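Local coordinates for archeaosine synthase QueF-Like (Pyrobaculum calidifontis, PDB 5K0P) that catalyses the last step of archaeosine biosynthesis, converting the nitrile of preQ0-modified tRNA into a formamidine group with free ammonium as the nitrogen donor, at the interface of chains A and B. Sequence-based numbering; all coordinates share one arbitrary frame. Chains: chain A/B, Archeaosine synthase QueF-Like.

Contact 1 and contact 2 lie about 15 Å apart, measured between the centres of their C-alpha atoms, along one subunit boundary. On chain B the hairpin of strands 81-90 and 93-102 serves both: its turn end meets helix 45-53 of chain A in contact 1, and its second strand pairs with strand 10-20 of chain A in contact 2. Contact 1 borders the catalytic site shared by the two subunits, whereas contact 2 joins their sheets and is probably structural. Together they would hold substrate-binding residues of one chain close to the catalytic cysteine of its neighbour in the tunnel-fold decamer.

Contact 1: the interface of chains A and B. Residues chain A 45-46; chain B 23, 90-91.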
ATOM      1  N   ILE A  45      25.626  14.363  -7.967  1.00 26.87           N
ATOM      2  CA  ILE A  45      24.216  14.349  -8.181  1.00 27.39           C
ATOM      3  C   ILE A  45      23.824  15.504  -9.055  1.00 25.97           C
ATOM      4  O   ILE A  45      22.902  15.410  -9.872  1.00 27.33           O
ATOM      5  CB  ILE A  45      23.472  14.468  -6.872  1.00 27.55           C
ATOM      6  CG1 ILE A  45      23.825  13.337  -5.919  1.00 30.69           C
ATOM      7  CG2 ILE A  45      21.984  14.438  -7.135  1.00 26.70           C
ATOM      8  CD1 ILE A  45      23.664  11.990  -6.562  1.00 29.37           C
ATOM      9  N   GLU A  46      24.503  16.610  -8.875  1.00 26.76           N
ATOM     10  CA  GLU A  46      24.173  17.869  -9.571  1.00 28.58           C
ATOM     11  C   GLU A  46      24.437  17.607 -11.026  1.00 25.70           C
ATOM     12  O   GLU A  46      23.655  18.053 -11.813  1.00 26.50           O
ATOM     13  CB  GLU A  46      25.019  19.079  -9.084  1.00 32.03           C
ATOM     14  CG  GLU A  46      24.788  19.532  -7.637  1.00 41.23           C
ATOM     15  CD  GLU A  46      25.644  18.810  -6.532  1.00 50.55           C
ATOM     16  OE1 GLU A  46      25.992  17.570  -6.629  1.00 38.97           O
ATOM     17  OE2 GLU A  46      25.925  19.498  -5.493  1.00 55.58           O
TER
ATOM     18  N   ILE B  23      28.151  20.796   0.632  1.00 43.90           N
ATOM     19  CA  ILE B  23      27.853  21.929  -0.293  1.00 52.51           C
ATOM     20  C   ILE B  23      27.111  23.086   0.450  1.00 52.53           C
ATOM     21  O   ILE B  23      27.698  24.123   0.763  1.00 53.89           O
ATOM     22  CB  ILE B  23      27.169  21.418  -1.590  1.00 56.30           C
ATOM     23  CG1 ILE B  23      28.142  20.476  -2.332  1.00 57.02           C
ATOM     24  CG2 ILE B  23      26.797  22.586  -2.509  1.00 60.52           C
ATOM     25  CD1 ILE B  23      27.559  19.131  -2.732  1.00 57.65           C
ATOM     26  N   TYR B  90      18.037  14.480  -2.632  1.00 26.34           N
ATOM     27  CA  TYR B  90      18.841  15.673  -2.820  1.00 27.31           C
ATOM     28  C   TYR B  90      18.507  16.237  -4.166  1.00 28.74           C
ATOM     29  O   TYR B  90      18.522  15.514  -5.136  1.00 29.00           O
ATOM     30  CB  TYR B  90      20.307  15.319  -2.736  1.00 27.43           C
ATOM     31  CG  TYR B  90      21.184  16.495  -2.924  1.00 32.56           C
ATOM     32  CD1 TYR B  90      21.170  17.554  -2.017  1.00 38.18           C
ATOM     33  CD2 TYR B  90      22.036  16.562  -3.977  1.00 34.65           C
ATOM     34  CE1 TYR B  90      21.993  18.649  -2.183  1.00 38.23           C
ATOM     35  CE2 TYR B  90      22.891  17.647  -4.158  1.00 36.66           C
ATOM     36  CZ  TYR B  90      22.850  18.684  -3.287  1.00 36.44           C
ATOM     37  OH  TYR B  90      23.708  19.704  -3.504  1.00 44.19           O
ATOM     38  N   ILE B  91      18.154  17.523  -4.227  1.00 30.10           N
ATOM     39  CA  ILE B  91      17.800  18.211  -5.465  1.00 26.61           C
ATOM     40  C   ILE B  91      16.834  17.414  -6.369  1.00 25.97           C
ATOM     41  O   ILE B  91      16.937  17.390  -7.627  1.00 26.01           O
ATOM     42  CB  ILE B  91      19.013  18.735  -6.199  1.00 27.91           C
ATOM     43  CG1 ILE B  91      19.943  17.658  -6.746  1.00 28.19           C
ATOM     44  CG2 ILE B  91      19.802  19.626  -5.305  1.00 31.62           C
ATOM     45  CD1 ILE B  91      21.139  18.232  -7.536  1.00 30.67           C
TER
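A:Glu46 reaches over the subunit boundary to B:Tyr90, whose phenol OH donates a hydrogen bond to the carboxylate oxygen OE2 at 3.0 Å. The hydroxyl arrives from above the carboxylate plane, 64° out of it. Carboxylate and ring stand nearly perpendicular, at 77°, with A:Glu46 CD in the ring plane beside the CE2 edge. The bend of the glutamate chain at chi2 (87°) turns the acid back towards the phenol.

The denser carbon packing lies at the hydrocarbon end. A:Ile45 sets CB in plane at the same edge of the tyrosine ring, and its CG2 touches B:Tyr90 CD2 at 3.8 Å. That methyl also meets B:Ile91 CG1 at 3.8 Å, sitting in the notch formed by the ring edge and B:Ile91. B:Ile91 crosses the glutamate at about a right angle, with CD1 3.7 Å from A:Glu46 CA. Its other branch, CG2, covers the centre of one face of B:Tyr90 from 3.7 Å above the plane and probably helps to limit the ring's rotation.

At the acid end the apolar contact is sparser. B:Ile23, which hides the least surface of the group (17 Å²), comes from the opposite direction and presents mainly one methyl, CD1, to A:Glu46 OE2 at 3.2 Å, an oxygen that the tyrosine already grips. A:Ile45 and A:Glu46 both belong to the substrate-binding site, which holds no substrate in this apo form; the phenol bond probably helps to orient the acid.

A:Ile45 and A:Glu46 begin helix 45-53, B:Tyr90 ends strand 81-90, B:Ile91 follows in the hairpin turn, and B:Ile23 comes from a loop. The centre of the site is about 7 Å from the catalytic B:Cys21.

Contact 2: the interface of chains A and B. Residues chain A 8-12; chain B 96-98.
A:Leu10 and B:Val98 pair main chain to main chain in an antiparallel bridge. B:Val98 N gives a hydrogen bond to A:Leu10 O at 2.8 Å. In return B:Val98 O takes two donors: A:Ser9 N at 2.8 Å, in a bent bond (129° at H), and A:Leu10 N at 3.2 Å, in a straighter one. Two residues further along, A:Arg12 N bonds to B:Glu96 O at 2.8 Å, and B:Glu96 N returns a bond of the same length to A:Arg12 O. A:Val11 and B:Val97 are the bridged pair between, without hydrogen bonds to each other.

Around this backbone seam the side chains add lighter contacts. A:Pro8 lays its ring edge against B:Val97, CG to CG1 at 3.6 Å; the placement of CG1 anti to the backbone N (chi1 -180°) turns this methyl to the proline. A:Leu10 CB and B:Val98 CB adjoin. The side chains of A:Arg12 and B:Glu96 diverge, their terminal planes turned 43° apart, with the arginine CD methylene 3.7 Å from B:Glu96 OE1. A:Arg12 NE stays 4.4 Å from B:Glu96 OE1, so their opposite charges may attract without a direct salt bridge.

Further out, the loop residues A:Pro8 and A:Ser9 lead into strand 10-20, and the doubly bonded B:Val98 O may help to set where that strand starts. Its partner, strand 93-102, is the second arm of the chain B hairpin. Their pairing carries the sheet from one subunit into the next, as expected for pentamers of tunnel-fold subunits.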
ATOM      1  N   PRO A   8      31.888   3.709  -3.118  1.00 32.86           N
ATOM      2  CA  PRO A   8      30.796   2.745  -2.966  1.00 30.60           C
ATOM      3  C   PRO A   8      30.871   1.563  -3.910  1.00 27.67           C
ATOM      4  O   PRO A   8      31.509   1.642  -4.965  1.00 27.89           O
ATOM      5  CB  PRO A   8      29.553   3.554  -3.292  1.00 28.95           C
ATOM      6  CG  PRO A   8      29.949   4.971  -3.174  1.00 32.40           C
ATOM      7  CD  PRO A   8      31.410   5.057  -3.420  1.00 33.53           C
ATOM      8  N   SER A   9      30.179   0.507  -3.531  1.00 26.41           N
ATOM      9  CA  SER A   9      29.963  -0.651  -4.356  1.00 29.13           C
ATOM     10  C   SER A   9      28.919  -0.443  -5.449  1.00 27.53           C
ATOM     11  O   SER A   9      29.028  -1.065  -6.494  1.00 28.35           O
ATOM     12  CB  SER A   9      29.541  -1.856  -3.496  1.00 31.02           C
ATOM     13  OG  SER A   9      30.494  -2.092  -2.471  1.00 32.52           O
ATOM     14  N   LEU A  10      27.896   0.368  -5.193  1.00 25.47           N
ATOM     15  CA  LEU A  10      26.770   0.558  -6.110  1.00 23.93           C
ATOM     16  C   LEU A  10      26.107   1.886  -5.737  1.00 21.93           C
ATOM     17  O   LEU A  10      25.976   2.200  -4.562  1.00 24.11           O
ATOM     18  CB  LEU A  10      25.693  -0.562  -5.982  1.00 24.60           C
ATOM     19  CG  LEU A  10      24.626  -0.588  -7.057  1.00 28.07           C
ATOM     20  CD1 LEU A  10      25.305  -0.916  -8.395  1.00 35.88           C
ATOM     21  CD2 LEU A  10      23.597  -1.659  -6.825  1.00 31.08           C
ATOM     22  N   VAL A  11      25.744   2.664  -6.741  1.00 19.70           N
ATOM     23  CA  VAL A  11      24.921   3.835  -6.532  1.00 20.51           C
ATOM     24  C   VAL A  11      23.681   3.726  -7.395  1.00 19.26           C
ATOM     25  O   VAL A  11      23.785   3.286  -8.525  1.00 21.85           O
ATOM     26  CB  VAL A  11      25.703   5.106  -6.903  1.00 21.90           C
ATOM     27  CG1 VAL A  11      24.836   6.365  -6.783  1.00 24.14           C
ATOM     28  CG2 VAL A  11      26.940   5.288  -6.068  1.00 22.21           C
ATOM     29  N   ARG A  12      22.536   4.112  -6.829  1.00 19.16           N
ATOM     30  CA  ARG A  12      21.268   4.119  -7.517  0.50 19.96           C
ATOM     31  C   ARG A  12      20.761   5.542  -7.460  1.00 22.28           C
ATOM     32  O   ARG A  12      20.723   6.145  -6.369  1.00 25.41           O
ATOM     33  CB  ARG A  12      20.287   3.129  -6.881  0.50 21.49           C
ATOM     34  CG  ARG A  12      20.730   1.650  -7.007  0.50 24.90           C
ATOM     35  CD  ARG A  12      19.693   0.552  -6.582  0.50 29.64           C
ATOM     36  NE  ARG A  12      20.270  -0.806  -6.580  0.50 31.61           N
ATOM     37  CZ  ARG A  12      19.791  -1.845  -7.263  0.50 29.05           C
ATOM     38  NH1 ARG A  12      20.411  -2.972  -7.235  0.50 27.20           N
ATOM     39  NH2 ARG A  12      18.709  -1.744  -7.983  0.50 32.34           N
TER
ATOM     40  N   GLU B  96      20.497   6.155  -3.610  1.00 22.54           N
ATOM     41  CA  GLU B  96      20.966   5.101  -2.725  1.00 23.28           C
ATOM     42  C   GLU B  96      22.374   4.786  -2.964  1.00 21.77           C
ATOM     43  O   GLU B  96      22.737   4.536  -4.104  1.00 21.27           O
ATOM     44  CB  GLU B  96      20.244   3.779  -2.947  1.00 28.47           C
ATOM     45  CG  GLU B  96      18.781   3.883  -2.895  1.00 31.78           C
ATOM     46  CD  GLU B  96      18.074   2.546  -2.940  1.00 40.98           C
ATOM     47  OE1 GLU B  96      18.665   1.419  -3.143  1.00 42.36           O
ATOM     48  OE2 GLU B  96      16.879   2.723  -2.762  1.00 41.28           O
ATOM     49  N   VAL B  97      23.149   4.766  -1.881  1.00 19.28           N
ATOM     50  CA  VAL B  97      24.502   4.402  -1.936  1.00 20.41           C
ATOM     51  C   VAL B  97      24.697   3.117  -1.166  1.00 20.47           C
ATOM     52  O   VAL B  97      24.373   3.028   0.027  1.00 22.44           O
ATOM     53  CB  VAL B  97      25.346   5.430  -1.260  1.00 22.67           C
ATOM     54  CG1 VAL B  97      26.803   5.014  -1.347  1.00 25.75           C
ATOM     55  CG2 VAL B  97      25.224   6.724  -1.937  1.00 24.86           C
ATOM     56  N   VAL B  98      25.331   2.144  -1.815  1.00 20.27           N
ATOM     57  CA  VAL B  98      25.598   0.873  -1.178  1.00 21.36           C
ATOM     58  C   VAL B  98      27.088   0.646  -1.065  1.00 22.40           C
ATOM     59  O   VAL B  98      27.862   0.903  -2.029  1.00 21.72           O
ATOM     60  CB  VAL B  98      24.998  -0.269  -2.056  1.00 24.76           C
ATOM     61  CG1 VAL B  98      25.319  -1.625  -1.469  1.00 28.32           C
ATOM     62  CG2 VAL B  98      23.524  -0.088  -2.276  1.00 24.30           C
TER